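Local atomic coordinates of lysine/ornithine decarboxylase (Vibrio vulnificus, PDB entry 2PLJ), a protein that catalyses the decarboxylation of lysine and ornithine to cadaverine and putrescine, using a pyridoxal phosphate cofactor held in a beta/alpha-barrel. Residues 62-65 with 66-69; 132-135 with 136-140; 152-155 with 156-160; 264-267 with 268-271. One frame throughout, in Å; residues are numbered along the deposited sequence. Where two conformers were deposited one is given.

Interaction 1 of 4, residues 62-65 with 66-69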
ATOM      1  N   CYS A  62      10.911  20.720  -9.338  1.00 12.15           N
ATOM      2  CA  CYS A  62      12.373  20.460  -9.306  1.00 13.17           C
ATOM      3  C   CYS A  62      13.203  21.565  -8.635  1.00 12.87           C
ATOM      4  O   CYS A  62      14.318  21.320  -8.197  1.00 13.59           O
ATOM      5  CB  CYS A  62      12.915  20.204 -10.711  1.00 13.29           C
ATOM      6  SG  CYS A  62      12.187  18.675 -11.381  1.00 16.17           S
ATOM      7  N   ASP A  63      12.670  22.781  -8.593  1.00 13.19           N
ATOM      8  CA  ASP A  63      13.363  23.879  -7.883  1.00 13.55           C
ATOM      9  C   ASP A  63      13.496  23.521  -6.404  1.00 12.87           C
ATOM     10  O   ASP A  63      14.510  23.823  -5.749  1.00 13.56           O
ATOM     11  CB  ASP A  63      12.566  25.185  -8.028  1.00 12.79           C
ATOM     12  CG  ASP A  63      12.696  25.808  -9.406  1.00 16.08           C
ATOM     13  OD1 ASP A  63      13.735  25.612 -10.096  1.00 16.50           O
ATOM     14  OD2 ASP A  63      11.764  26.557  -9.769  1.00 18.69           O
ATOM     15  N   VAL A  64      12.478  22.863  -5.866  1.00 12.37           N
ATOM     16  CA  VAL A  64      12.481  22.524  -4.432  1.00 12.61           C
ATOM     17  C   VAL A  64      13.451  21.361  -4.185  1.00 12.22           C
ATOM     18  O   VAL A  64      14.172  21.355  -3.202  1.00 12.18           O
ATOM     19  CB  VAL A  64      11.052  22.228  -3.903  1.00 12.70           C
ATOM     20  CG1 VAL A  64      11.103  21.743  -2.436  1.00 13.61           C
ATOM     21  CG2 VAL A  64      10.175  23.497  -4.005  1.00 13.08           C
ATOM     22  N   ILE A  65      13.499  20.410  -5.124  1.00 12.08           N
ATOM     23  CA  ILE A  65      14.524  19.337  -5.079  1.00 11.61           C
ATOM     24  C   ILE A  65      15.931  19.987  -4.949  1.00 11.37           C
ATOM     25  O   ILE A  65      16.719  19.633  -4.057  1.00 12.09           O
ATOM     26  CB  ILE A  65      14.453  18.430  -6.355  1.00 11.28           C
ATOM     27  CG1 ILE A  65      13.099  17.648  -6.429  1.00 12.16           C
ATOM     28  CG2 ILE A  65      15.681  17.469  -6.394  1.00 12.22           C
ATOM     29  CD1 ILE A  65      12.810  16.704  -5.223  1.00 13.46           C
ATOM     30  N   ARG A  66      16.224  20.920  -5.834  1.00 11.37           N
ATOM     31  CA  ARG A  66      17.527  21.615  -5.772  1.00 12.31           C
ATOM     32  C   ARG A  66      17.705  22.410  -4.463  1.00 12.43           C
ATOM     33  O   ARG A  66      18.778  22.348  -3.848  1.00 12.51           O
ATOM     34  CB  ARG A  66      17.702  22.503  -6.994  1.00 12.75           C
ATOM     35  CG  ARG A  66      17.946  21.725  -8.281  1.00 11.54           C
ATOM     36  CD  ARG A  66      18.223  22.700  -9.437  1.00 12.83           C
ATOM     37  NE  ARG A  66      16.986  23.360  -9.858  1.00 12.48           N
ATOM     38  CZ  ARG A  66      16.214  22.930 -10.849  1.00 14.45           C
ATOM     39  NH1 ARG A  66      16.558  21.845 -11.564  1.00 13.63           N
ATOM     40  NH2 ARG A  66      15.117  23.610 -11.142  1.00 12.76           N
ATOM     41  N   GLN A  67      16.690  23.175  -4.073  1.00 12.64           N
ATOM     42  CA  GLN A  67      16.750  23.932  -2.805  1.00 12.97           C
ATOM     43  C   GLN A  67      17.103  23.054  -1.611  1.00 12.63           C
ATOM     44  O   GLN A  67      17.950  23.418  -0.763  1.00 12.03           O
ATOM     45  CB  GLN A  67      15.396  24.579  -2.531  1.00 13.46           C
ATOM     46  CG  GLN A  67      15.170  25.815  -3.381  1.00 19.09           C
ATOM     47  CD  GLN A  67      13.712  26.242  -3.390  1.00 23.86           C
ATOM     48  OE1 GLN A  67      12.987  26.058  -2.392  1.00 26.89           O
ATOM     49  NE2 GLN A  67      13.275  26.819  -4.512  1.00 26.84           N
ATOM     50  N   GLN A  68      16.400  21.928  -1.509  1.00 12.39           N
ATOM     51  CA  GLN A  68      16.610  21.013  -0.391  1.00 12.50           C
ATOM     52  C   GLN A  68      18.034  20.417  -0.416  1.00 12.74           C
ATOM     53  O   GLN A  68      18.733  20.416   0.608  1.00 12.73           O
ATOM     54  CB  GLN A  68      15.520  19.928  -0.371  1.00 12.18           C
ATOM     55  CG  GLN A  68      14.143  20.445  -0.076  1.00 12.42           C
ATOM     56  CD  GLN A  68      14.088  21.161   1.266  1.00 16.06           C
ATOM     57  OE1 GLN A  68      14.018  22.402   1.321  1.00 16.08           O
ATOM     58  NE2 GLN A  68      14.156  20.404   2.344  1.00 15.20           N
ATOM     59  N   TYR A  69      18.462  19.953  -1.590  1.00 12.39           N
ATOM     60  CA  TYR A  69      19.828  19.419  -1.730  1.00 12.43           C
ATOM     61  C   TYR A  69      20.861  20.471  -1.301  1.00 13.43           C
ATOM     62  O   TYR A  69      21.770  20.189  -0.508  1.00 12.93           O
ATOM     63  CB  TYR A  69      20.105  18.996  -3.169  1.00 13.36           C
ATOM     64  CG  TYR A  69      21.505  18.460  -3.350  1.00 12.89           C
ATOM     65  CD1 TYR A  69      21.805  17.137  -3.035  1.00 14.54           C
ATOM     66  CD2 TYR A  69      22.523  19.272  -3.862  1.00 15.48           C
ATOM     67  CE1 TYR A  69      23.121  16.643  -3.178  1.00 16.44           C
ATOM     68  CE2 TYR A  69      23.840  18.773  -4.017  1.00 16.34           C
ATOM     69  CZ  TYR A  69      24.111  17.464  -3.681  1.00 15.18           C
ATOM     70  OH  TYR A  69      25.405  16.976  -3.835  1.00 14.62           O
TER
HETATM   71  O   HOH W   1      16.381  25.896  -8.714  1.00 27.54           O

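Interaction 2 of 4, residues 132-135 with 136-140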
ATOM      1  N   LYS A 132      20.714  -9.475   0.871  1.00 14.22           N
ATOM      2  CA  LYS A 132      20.650  -9.536  -0.575  1.00 14.63           C
ATOM      3  C   LYS A 132      20.715 -10.965  -1.069  1.00 14.27           C
ATOM      4  O   LYS A 132      21.478 -11.797  -0.545  1.00 14.82           O
ATOM      5  CB  LYS A 132      21.809  -8.743  -1.195  1.00 13.68           C
ATOM      6  CG  LYS A 132      21.820  -7.224  -0.884  1.00 13.34           C
ATOM      7  CD  LYS A 132      23.182  -6.546  -1.178  1.00 14.42           C
ATOM      8  CE  LYS A 132      24.270  -6.995  -0.166  1.00 14.28           C
ATOM      9  NZ  LYS A 132      23.826  -6.899   1.279  1.00 13.27           N
ATOM     10  N   ARG A 133      19.936 -11.253  -2.108  1.00 13.92           N
ATOM     11  CA  ARG A 133      20.094 -12.523  -2.805  1.00 14.64           C
ATOM     12  C   ARG A 133      21.326 -12.418  -3.710  1.00 14.42           C
ATOM     13  O   ARG A 133      21.719 -11.307  -4.097  1.00 13.82           O
ATOM     14  CB  ARG A 133      18.858 -12.817  -3.647  1.00 14.35           C
ATOM     15  CG  ARG A 133      17.610 -12.921  -2.782  1.00 15.24           C
ATOM     16  CD  ARG A 133      16.372 -12.775  -3.628  1.00 16.27           C
ATOM     17  NE  ARG A 133      16.280 -11.405  -4.113  1.00 16.67           N
ATOM     18  CZ  ARG A 133      15.174 -10.855  -4.611  1.00 16.88           C
ATOM     19  NH1 ARG A 133      14.058 -11.572  -4.721  1.00 16.31           N
ATOM     20  NH2 ARG A 133      15.193  -9.583  -5.029  1.00 17.61           N
ATOM     21  N   ASP A 134      21.898 -13.563  -4.074  1.00 15.06           N
ATOM     22  CA  ASP A 134      23.053 -13.553  -4.972  1.00 16.65           C
ATOM     23  C   ASP A 134      22.757 -12.680  -6.205  1.00 16.42           C
ATOM     24  O   ASP A 134      23.593 -11.828  -6.573  1.00 20.06           O
ATOM     25  CB  ASP A 134      23.489 -14.968  -5.360  1.00 16.32           C
ATOM     26  CG  ASP A 134      24.742 -14.967  -6.207  1.00 17.96           C
ATOM     27  OD1 ASP A 134      25.798 -14.496  -5.703  1.00 17.76           O
ATOM     28  OD2 ASP A 134      24.666 -15.415  -7.370  1.00 17.66           O
ATOM     29  N   ALA A 135      21.590 -12.867  -6.832  1.00 15.44           N
ATOM     30  CA  ALA A 135      21.203 -12.072  -8.016  1.00 14.71           C
ATOM     31  C   ALA A 135      21.240 -10.550  -7.785  1.00 14.13           C
ATOM     32  O   ALA A 135      21.643  -9.797  -8.664  1.00 14.33           O
ATOM     33  CB  ALA A 135      19.837 -12.503  -8.561  1.00 14.90           C
ATOM     34  N   ASP A 136      20.860 -10.117  -6.588  1.00 13.59           N
ATOM     35  CA  ASP A 136      20.826  -8.685  -6.249  1.00 13.97           C
ATOM     36  C   ASP A 136      22.253  -8.153  -6.306  1.00 14.33           C
ATOM     37  O   ASP A 136      22.504  -7.073  -6.810  1.00 15.17           O
ATOM     38  CB  ASP A 136      20.242  -8.464  -4.863  1.00 13.66           C
ATOM     39  CG  ASP A 136      18.777  -8.922  -4.746  1.00 15.95           C
ATOM     40  OD1 ASP A 136      18.012  -8.813  -5.744  1.00 16.24           O
ATOM     41  OD2 ASP A 136      18.402  -9.407  -3.633  1.00 16.73           O
ATOM     42  N   ILE A 137      23.194  -8.947  -5.813  1.00 12.94           N
ATOM     43  CA  ILE A 137      24.588  -8.507  -5.840  1.00 13.86           C
ATOM     44  C   ILE A 137      25.080  -8.454  -7.292  1.00 13.91           C
ATOM     45  O   ILE A 137      25.728  -7.477  -7.711  1.00 14.22           O
ATOM     46  CB  ILE A 137      25.479  -9.469  -5.014  1.00 12.71           C
ATOM     47  CG1 ILE A 137      25.115  -9.370  -3.520  1.00 15.07           C
ATOM     48  CG2 ILE A 137      27.000  -9.156  -5.275  1.00 12.38           C
ATOM     49  CD1 ILE A 137      25.624 -10.590  -2.673  1.00 15.31           C
ATOM     50  N   ARG A 138      24.777  -9.508  -8.059  1.00 14.49           N
ATOM     51  CA  ARG A 138      25.234  -9.615  -9.448  1.00 15.25           C
ATOM     52  C   ARG A 138      24.684  -8.494 -10.336  1.00 15.23           C
ATOM     53  O   ARG A 138      25.430  -7.927 -11.128  1.00 15.10           O
ATOM     54  CB  ARG A 138      24.883 -10.990 -10.043  1.00 15.54           C
ATOM     55  CG  ARG A 138      25.619 -12.178  -9.427  1.00 15.26           C
ATOM     56  CD  ARG A 138      25.344 -13.503 -10.234  1.00 15.37           C
ATOM     57  NE  ARG A 138      26.070 -13.626 -11.489  0.50 10.46           N
ATOM     58  CZ  ARG A 138      27.303 -14.133 -11.619  0.50  9.66           C
ATOM     59  NH1 ARG A 138      27.996 -14.546 -10.559  0.50  8.05           N
ATOM     60  NH2 ARG A 138      27.851 -14.211 -12.819  0.50 10.99           N
ATOM     61  N   ASP A 139      23.389  -8.191 -10.190  1.00 14.94           N
ATOM     62  CA  ASP A 139      22.731  -7.109 -10.931  1.00 15.82           C
ATOM     63  C   ASP A 139      23.411  -5.752 -10.679  1.00 15.49           C
ATOM     64  O   ASP A 139      23.651  -4.987 -11.617  1.00 16.55           O
ATOM     65  CB  ASP A 139      21.266  -6.979 -10.525  1.00 16.62           C
ATOM     66  CG  ASP A 139      20.429  -8.216 -10.862  1.00 19.06           C
ATOM     67  OD1 ASP A 139      20.844  -9.059 -11.700  1.00 20.36           O
ATOM     68  OD2 ASP A 139      19.335  -8.298 -10.256  1.00 21.99           O
ATOM     69  N   ALA A 140      23.732  -5.471  -9.416  1.00 14.83           N
ATOM     70  CA  ALA A 140      24.362  -4.209  -9.063  1.00 14.37           C
ATOM     71  C   ALA A 140      25.779  -4.172  -9.632  1.00 14.66           C
ATOM     72  O   ALA A 140      26.168  -3.168 -10.247  1.00 14.12           O
ATOM     73  CB  ALA A 140      24.367  -4.000  -7.546  1.00 13.37           C
TER

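Interaction 3 of 4, residues 152-155 with 156-160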
ATOM      1  N   ASN A 152      26.019  -8.839   9.118  1.00 13.69           N
ATOM      2  CA  ASN A 152      26.148 -10.144   9.727  1.00 14.44           C
ATOM      3  C   ASN A 152      27.051 -11.076   8.905  1.00 14.36           C
ATOM      4  O   ASN A 152      27.340 -10.805   7.726  1.00 14.62           O
ATOM      5  CB  ASN A 152      24.753 -10.743  10.031  1.00 13.90           C
ATOM      6  CG  ASN A 152      24.051 -11.255   8.787  1.00 16.16           C
ATOM      7  OD1 ASN A 152      24.455 -12.278   8.234  1.00 15.42           O
ATOM      8  ND2 ASN A 152      22.981 -10.572   8.363  1.00 14.34           N
ATOM      9  N   LEU A 153      27.499 -12.155   9.543  1.00 14.37           N
ATOM     10  CA  LEU A 153      28.453 -13.065   8.931  1.00 15.01           C
ATOM     11  C   LEU A 153      27.860 -13.876   7.777  1.00 15.14           C
ATOM     12  O   LEU A 153      28.584 -14.230   6.830  1.00 16.13           O
ATOM     13  CB  LEU A 153      29.083 -13.976   9.994  1.00 14.76           C
ATOM     14  CG  LEU A 153      30.093 -13.264  10.916  1.00 14.36           C
ATOM     15  CD1 LEU A 153      30.541 -14.171  12.096  1.00 16.18           C
ATOM     16  CD2 LEU A 153      31.332 -12.763  10.147  1.00 15.77           C
ATOM     17  N   ASN A 154      26.562 -14.167   7.859  1.00 14.33           N
ATOM     18  CA  ASN A 154      25.842 -14.891   6.805  1.00 14.47           C
ATOM     19  C   ASN A 154      25.884 -14.059   5.515  1.00 14.38           C
ATOM     20  O   ASN A 154      26.167 -14.565   4.437  1.00 14.69           O
ATOM     21  CB  ASN A 154      24.409 -15.153   7.274  1.00 14.29           C
ATOM     22  CG  ASN A 154      23.532 -15.826   6.219  1.00 15.41           C
ATOM     23  OD1 ASN A 154      23.028 -15.177   5.288  1.00 16.55           O
ATOM     24  ND2 ASN A 154      23.265 -17.121   6.417  1.00 17.25           N
ATOM     25  N   GLU A 155      25.618 -12.769   5.650  1.00 13.84           N
ATOM     26  CA  GLU A 155      25.716 -11.845   4.525  1.00 13.08           C
ATOM     27  C   GLU A 155      27.165 -11.725   4.011  1.00 13.79           C
ATOM     28  O   GLU A 155      27.409 -11.751   2.798  1.00 13.96           O
ATOM     29  CB  GLU A 155      25.166 -10.477   4.906  1.00 13.58           C
ATOM     30  CG  GLU A 155      24.839  -9.602   3.689  1.00 12.26           C
ATOM     31  CD  GLU A 155      23.551 -10.064   2.966  1.00 14.22           C
ATOM     32  OE1 GLU A 155      22.824 -10.954   3.511  1.00 13.98           O
ATOM     33  OE2 GLU A 155      23.288  -9.534   1.861  1.00 15.60           O
ATOM     34  N   LEU A 156      28.112 -11.577   4.931  1.00 14.03           N
ATOM     35  CA  LEU A 156      29.522 -11.462   4.536  1.00 14.17           C
ATOM     36  C   LEU A 156      29.936 -12.634   3.628  1.00 14.41           C
ATOM     37  O   LEU A 156      30.637 -12.435   2.622  1.00 15.15           O
ATOM     38  CB  LEU A 156      30.428 -11.393   5.784  1.00 13.46           C
ATOM     39  CG  LEU A 156      31.918 -11.207   5.452  1.00 15.16           C
ATOM     40  CD1 LEU A 156      32.164  -9.837   4.801  1.00 14.05           C
ATOM     41  CD2 LEU A 156      32.783 -11.452   6.703  1.00 14.39           C
ATOM     42  N   GLU A 157      29.502 -13.848   3.984  1.00 14.91           N
ATOM     43  CA  GLU A 157      29.846 -15.065   3.231  1.00 15.24           C
ATOM     44  C   GLU A 157      29.446 -14.941   1.756  1.00 14.87           C
ATOM     45  O   GLU A 157      30.136 -15.484   0.873  1.00 14.64           O
ATOM     46  CB  GLU A 157      29.198 -16.310   3.882  1.00 16.35           C
ATOM     47  CG  GLU A 157      29.615 -17.671   3.285  1.00 19.82           C
ATOM     48  CD  GLU A 157      28.842 -18.044   1.996  1.00 26.31           C
ATOM     49  OE1 GLU A 157      27.839 -17.374   1.626  1.00 26.64           O
ATOM     50  OE2 GLU A 157      29.244 -19.028   1.336  1.00 27.94           O
ATOM     51  N   LYS A 158      28.342 -14.227   1.498  1.00 13.83           N
ATOM     52  CA  LYS A 158      27.825 -14.024   0.143  1.00 13.46           C
ATOM     53  C   LYS A 158      28.827 -13.314  -0.770  1.00 14.08           C
ATOM     54  O   LYS A 158      28.671 -13.345  -1.998  1.00 14.46           O
ATOM     55  CB  LYS A 158      26.510 -13.224   0.175  1.00 12.67           C
ATOM     56  CG  LYS A 158      25.459 -13.904   1.011  1.00 12.16           C
ATOM     57  CD  LYS A 158      24.112 -13.196   0.843  1.00 12.56           C
ATOM     58  CE  LYS A 158      23.070 -13.851   1.755  1.00 15.95           C
ATOM     59  NZ  LYS A 158      21.863 -12.964   1.870  1.00 13.70           N
ATOM     60  N   PHE A 159      29.807 -12.639  -0.164  1.00 13.62           N
ATOM     61  CA  PHE A 159      30.790 -11.841  -0.916  1.00 14.16           C
ATOM     62  C   PHE A 159      32.116 -12.543  -1.212  1.00 14.13           C
ATOM     63  O   PHE A 159      32.998 -11.979  -1.888  1.00 14.05           O
ATOM     64  CB  PHE A 159      31.025 -10.475  -0.244  1.00 13.61           C
ATOM     65  CG  PHE A 159      29.864  -9.546  -0.445  1.00 15.04           C
ATOM     66  CD1 PHE A 159      29.713  -8.890  -1.661  1.00 13.02           C
ATOM     67  CD2 PHE A 159      28.868  -9.434   0.541  1.00 14.82           C
ATOM     68  CE1 PHE A 159      28.594  -8.061  -1.890  1.00 16.39           C
ATOM     69  CE2 PHE A 159      27.754  -8.628   0.341  1.00 16.30           C
ATOM     70  CZ  PHE A 159      27.611  -7.930  -0.875  1.00 15.76           C
ATOM     71  N   LYS A 160      32.262 -13.766  -0.713  1.00 15.10           N
ATOM     72  CA  LYS A 160      33.483 -14.534  -1.025  1.00 14.97           C
ATOM     73  C   LYS A 160      33.676 -14.650  -2.538  1.00 15.69           C
ATOM     74  O   LYS A 160      34.790 -14.464  -3.071  1.00 15.36           O
ATOM     75  CB  LYS A 160      33.407 -15.922  -0.389  1.00 15.46           C
ATOM     76  CG  LYS A 160      33.594 -15.915   1.124  1.00 16.62           C
ATOM     77  CD  LYS A 160      33.504 -17.348   1.628  1.00 20.28           C
ATOM     78  CE  LYS A 160      33.955 -17.486   3.057  1.00 22.19           C
ATOM     79  NZ  LYS A 160      34.166 -18.940   3.412  1.00 24.92           N
TER
HETATM   80  O   HOH W   2      25.794 -17.011   3.310  1.00 28.16           O

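Interaction 4 of 4, residues 264-267 with 268-271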
ATOM      1  N   VAL A 264      10.042  21.402  12.925  1.00 22.35           N
ATOM      2  CA  VAL A 264      11.242  20.638  13.279  1.00 21.92           C
ATOM      3  C   VAL A 264      12.446  21.576  13.281  1.00 21.58           C
ATOM      4  O   VAL A 264      12.374  22.688  12.757  1.00 20.54           O
ATOM      5  CB  VAL A 264      11.505  19.419  12.338  1.00 21.47           C
ATOM      6  CG1 VAL A 264      10.265  18.499  12.280  1.00 22.05           C
ATOM      7  CG2 VAL A 264      11.942  19.878  10.930  1.00 20.69           C
ATOM      8  N   MET A 265      13.551  21.131  13.878  1.00 22.16           N
ATOM      9  CA  MET A 265      14.751  21.946  13.945  1.00 23.09           C
ATOM     10  C   MET A 265      15.239  22.284  12.536  1.00 21.83           C
ATOM     11  O   MET A 265      15.344  21.382  11.691  1.00 22.23           O
ATOM     12  CB  MET A 265      15.840  21.182  14.688  1.00 22.75           C
ATOM     13  CG  MET A 265      16.759  22.026  15.508  1.00 25.54           C
ATOM     14  SD  MET A 265      17.993  20.937  16.242  1.00 27.40           S
ATOM     15  CE  MET A 265      16.959  19.861  17.226  1.00 27.61           C
ATOM     16  N   PRO A 266      15.522  23.573  12.266  1.00 21.13           N
ATOM     17  CA  PRO A 266      16.137  23.992  10.999  1.00 20.22           C
ATOM     18  C   PRO A 266      17.399  23.175  10.686  1.00 19.38           C
ATOM     19  O   PRO A 266      18.155  22.821  11.612  1.00 18.53           O
ATOM     20  CB  PRO A 266      16.507  25.445  11.262  1.00 20.97           C
ATOM     21  CG  PRO A 266      15.467  25.910  12.258  1.00 21.90           C
ATOM     22  CD  PRO A 266      15.256  24.727  13.159  1.00 21.09           C
ATOM     23  N   ILE A 267      17.632  22.895   9.407  1.00 18.11           N
ATOM     24  CA  ILE A 267      18.657  21.906   9.033  1.00 17.84           C
ATOM     25  C   ILE A 267      20.084  22.301   9.508  1.00 17.88           C
ATOM     26  O   ILE A 267      20.845  21.421   9.923  1.00 16.83           O
ATOM     27  CB  ILE A 267      18.594  21.506   7.531  1.00 17.82           C
ATOM     28  CG1 ILE A 267      19.405  20.229   7.278  1.00 18.43           C
ATOM     29  CG2 ILE A 267      19.019  22.686   6.603  1.00 18.19           C
ATOM     30  CD1 ILE A 267      18.931  19.011   8.081  1.00 20.04           C
ATOM     31  N   ASP A 268      20.437  23.592   9.431  1.00 17.61           N
ATOM     32  CA  ASP A 268      21.778  24.044   9.924  1.00 18.64           C
ATOM     33  C   ASP A 268      21.978  23.733  11.393  1.00 18.42           C
ATOM     34  O   ASP A 268      23.031  23.205  11.790  1.00 19.05           O
ATOM     35  CB  ASP A 268      22.054  25.534   9.721  1.00 19.48           C
ATOM     36  CG  ASP A 268      22.019  25.945   8.285  0.50 20.29           C
ATOM     37  OD1 ASP A 268      22.274  25.085   7.422  0.50 20.99           O
ATOM     38  OD2 ASP A 268      21.759  27.143   8.033  0.50 22.29           O
ATOM     39  N   GLN A 269      20.968  24.071  12.192  1.00 18.57           N
ATOM     40  CA  GLN A 269      21.012  23.858  13.642  1.00 19.09           C
ATOM     41  C   GLN A 269      21.029  22.367  13.966  1.00 18.57           C
ATOM     42  O   GLN A 269      21.786  21.928  14.858  1.00 17.53           O
ATOM     43  CB  GLN A 269      19.830  24.530  14.322  1.00 19.79           C
ATOM     44  CG  GLN A 269      19.908  26.036  14.316  1.00 23.11           C
ATOM     45  CD  GLN A 269      18.579  26.654  14.678  1.00 28.60           C
ATOM     46  OE1 GLN A 269      17.815  26.100  15.487  1.00 30.29           O
ATOM     47  NE2 GLN A 269      18.280  27.798  14.067  1.00 28.99           N
ATOM     48  N   PHE A 270      20.214  21.611  13.221  1.00 17.60           N
ATOM     49  CA  PHE A 270      20.176  20.156  13.334  1.00 16.48           C
ATOM     50  C   PHE A 270      21.539  19.548  13.114  1.00 16.58           C
ATOM     51  O   PHE A 270      21.966  18.712  13.913  1.00 17.04           O
ATOM     52  CB  PHE A 270      19.177  19.560  12.340  1.00 17.39           C
ATOM     53  CG  PHE A 270      18.892  18.116  12.573  1.00 16.33           C
ATOM     54  CD1 PHE A 270      17.841  17.731  13.422  1.00 18.51           C
ATOM     55  CD2 PHE A 270      19.639  17.131  11.911  1.00 17.36           C
ATOM     56  CE1 PHE A 270      17.533  16.389  13.622  1.00 19.07           C
ATOM     57  CE2 PHE A 270      19.349  15.783  12.083  1.00 17.51           C
ATOM     58  CZ  PHE A 270      18.287  15.393  12.926  1.00 17.96           C
ATOM     59  N   CYS A 271      22.243  20.000  12.074  1.00 15.86           N
ATOM     60  CA  CYS A 271      23.518  19.373  11.686  1.00 16.08           C
ATOM     61  C   CYS A 271      24.742  19.867  12.464  1.00 15.12           C
ATOM     62  O   CYS A 271      25.793  19.242  12.390  1.00 14.60           O
ATOM     63  CB  CYS A 271      23.747  19.499  10.184  1.00 16.98           C
ATOM     64  SG  CYS A 271      22.511  18.541   9.239  1.00 18.73           S
TER

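Interaction 1 of 4, residues 62-65 with 66-69
R66 bends at its third side-chain torsion (chi3 -74°), which turns its guanidinium back along the helix to D63. The carboxylate of D63 leans beside its own backbone N (chi1 -75°) and there meets the guanidinium. This is an i to i+3 salt bridge in the first turns of helix 62-75, which directly follows strand 57-61. D63 OD1 lies 2.6 Å from R66 NH2, in the guanidinium plane. R66 NH2 comes to the anti side of the oxygen, but tilted out of the carboxylate plane, and the two flat groups are 65° apart. A water ties the same pair a second time: it donates to D63 OD1 and accepts from R66 NE. The carbonyl oxygen of C62 sits over one guanidinium face while it accepts R66 N. R66 NH2 and NH1 also donate to the backbone oxygens of N408 and E409, so the group is fixed from several sides and joins the helix to the C-terminal part of the chain. On the flank, V64 and Q68 run side by side, and the Q68 amide donates to F294 O. The helix bonds are regular, as in Q68 N to V64 O at 2.9 Å. The V64 CG1 methyl lies 4.1 Å from Q68 CG.

Interaction 2 of 4, residues 132-135 with 136-140
R133 and D136 pair at the start of helix 134-143, where R133 holds the N-cap position. The carboxylate of D136 folds back over the first turn. D136, three residues on, accepts the backbone N-H of the N-cap residue: R133 N to D136 OD2 is 2.8 Å long and comes from above the carboxylate plane. The R133 side chain bends at chi3 (-69°) and returns to the same carboxylate side-on. Its NE gives a second bond to OD2 on the syn side, nearly straight at 163°. R133 NH2 reaches D136 OD1 at 3.0 Å, using the syn lone pair. OD2 thus takes two N-H groups from one face, and three bonds in all hold the carboxylate. Such a grip would probably favour the charged form of D136. R133 also packs on M307 of the second subunit.

The inner side is packed. K132 CB lies 4.0 Å from D136 CB, and the K132 chain crosses I137 at about a right angle. The K132 ammonium leads away to E155. I137 also rests on F159, just beyond helix 153-157.

The outer side is looser. D134 and R138 are exposed, and R138 was modelled in two conformers. In the one given, the charged ends do not meet. D134 OD1 bonds instead to the hydroxyl of Y162. Back on the packed side, K132 CB lies 4.1 Å from I137 CG1.

Interaction 3 of 4, residues 152-155 with 156-160
E155 and K158 form a salt bridge, with K158 NZ 2.8 Å from E155 OE1. The ammonium approaches from above the carboxylate plane. The two chains reach each other by different shapes: E155 is bent at chi2 (74°), whereas K158 is extended beyond CG. K158 CE also passes N154 OD1 at 3.8 Å. The lysine backbone N donates to E155 O at 2.9 Å, a bent i to i+3 bond, its donor above the carbonyl plane. F159 CD2 lies 3.5 Å from the same carbonyl oxygen. On another side of the helix the L153 and L156 side chains lie side by side, with their CD2 methyls touching, and both pack on helix 191-203.

N152 caps the start of helix 153-157. Its OD1 accepts from E155 N at 2.9 Å, an N-cap bond. A water links N154 O to E157 OE1. Further out, E155 OE2 bonds to K132 NZ, while K158 NZ donates to K132 O and to M307 O of the second subunit. N154 OD1 accepts from N376 of that subunit. The segment is thus a capped short helix of the beta-alpha-beta unit 147-150, 153-157 and 167-171 in the barrel, set at the dimer interface.

Interaction 4 of 4, residues 264-267 with 268-271
The N-terminal turn of helix 267-278 carries this contact, in the barrel domain, with P266 at the N-cap position. M265, just before the cap, reaches forward over the first turn to Q269 and F270. Its SD lies 3.7 Å from F270 CA and 5.5 Å from the centre of the F270 ring, an oblique Met-aromatic contact. M265 CB meets the same ring at its edge, 4.2 Å from CD1.

The P266 ring lies against the amide of Q269, with CD 3.7 Å from OE1. The two side chains cross at a slant, and the Q269 chain is extended beyond CG. P266 O accepts F270 N at 2.9 Å, and I267 O accepts C271 N. These are the first i to i+4 bonds of the helix.

I267 CG1 is anti to its backbone N (chi1 -165°). This carries CD1 to C271 SG, 3.8 Å away, and close to F270 CB. I267 and C271 both also touch A75, so the turn packs against helix 62-75. This is the start of a helix of the beta/alpha-barrel, with P266 at the N-cap and a Met-aromatic contact between loop and helix.

Overall arrangement
The four contacts follow one another along the chain, and none nests in or crosses another. Each closes only a local turn at or near the start of a helix. Interaction 1 comes first, on the helix after strand 57-61, and ties it to the C-terminal region. Interactions 2 and 3 start the helices 134-143 and 153-157, flanking strand 147-150. Their centres are 13 Å apart, and they touch directly through K132 and F159. Both also reach the second subunit. Interaction 4 returns to the neighbourhood of interaction 1, with nearest atoms about 6 Å apart. Interactions 1 and 3 lie on opposite sides of the chain's centre.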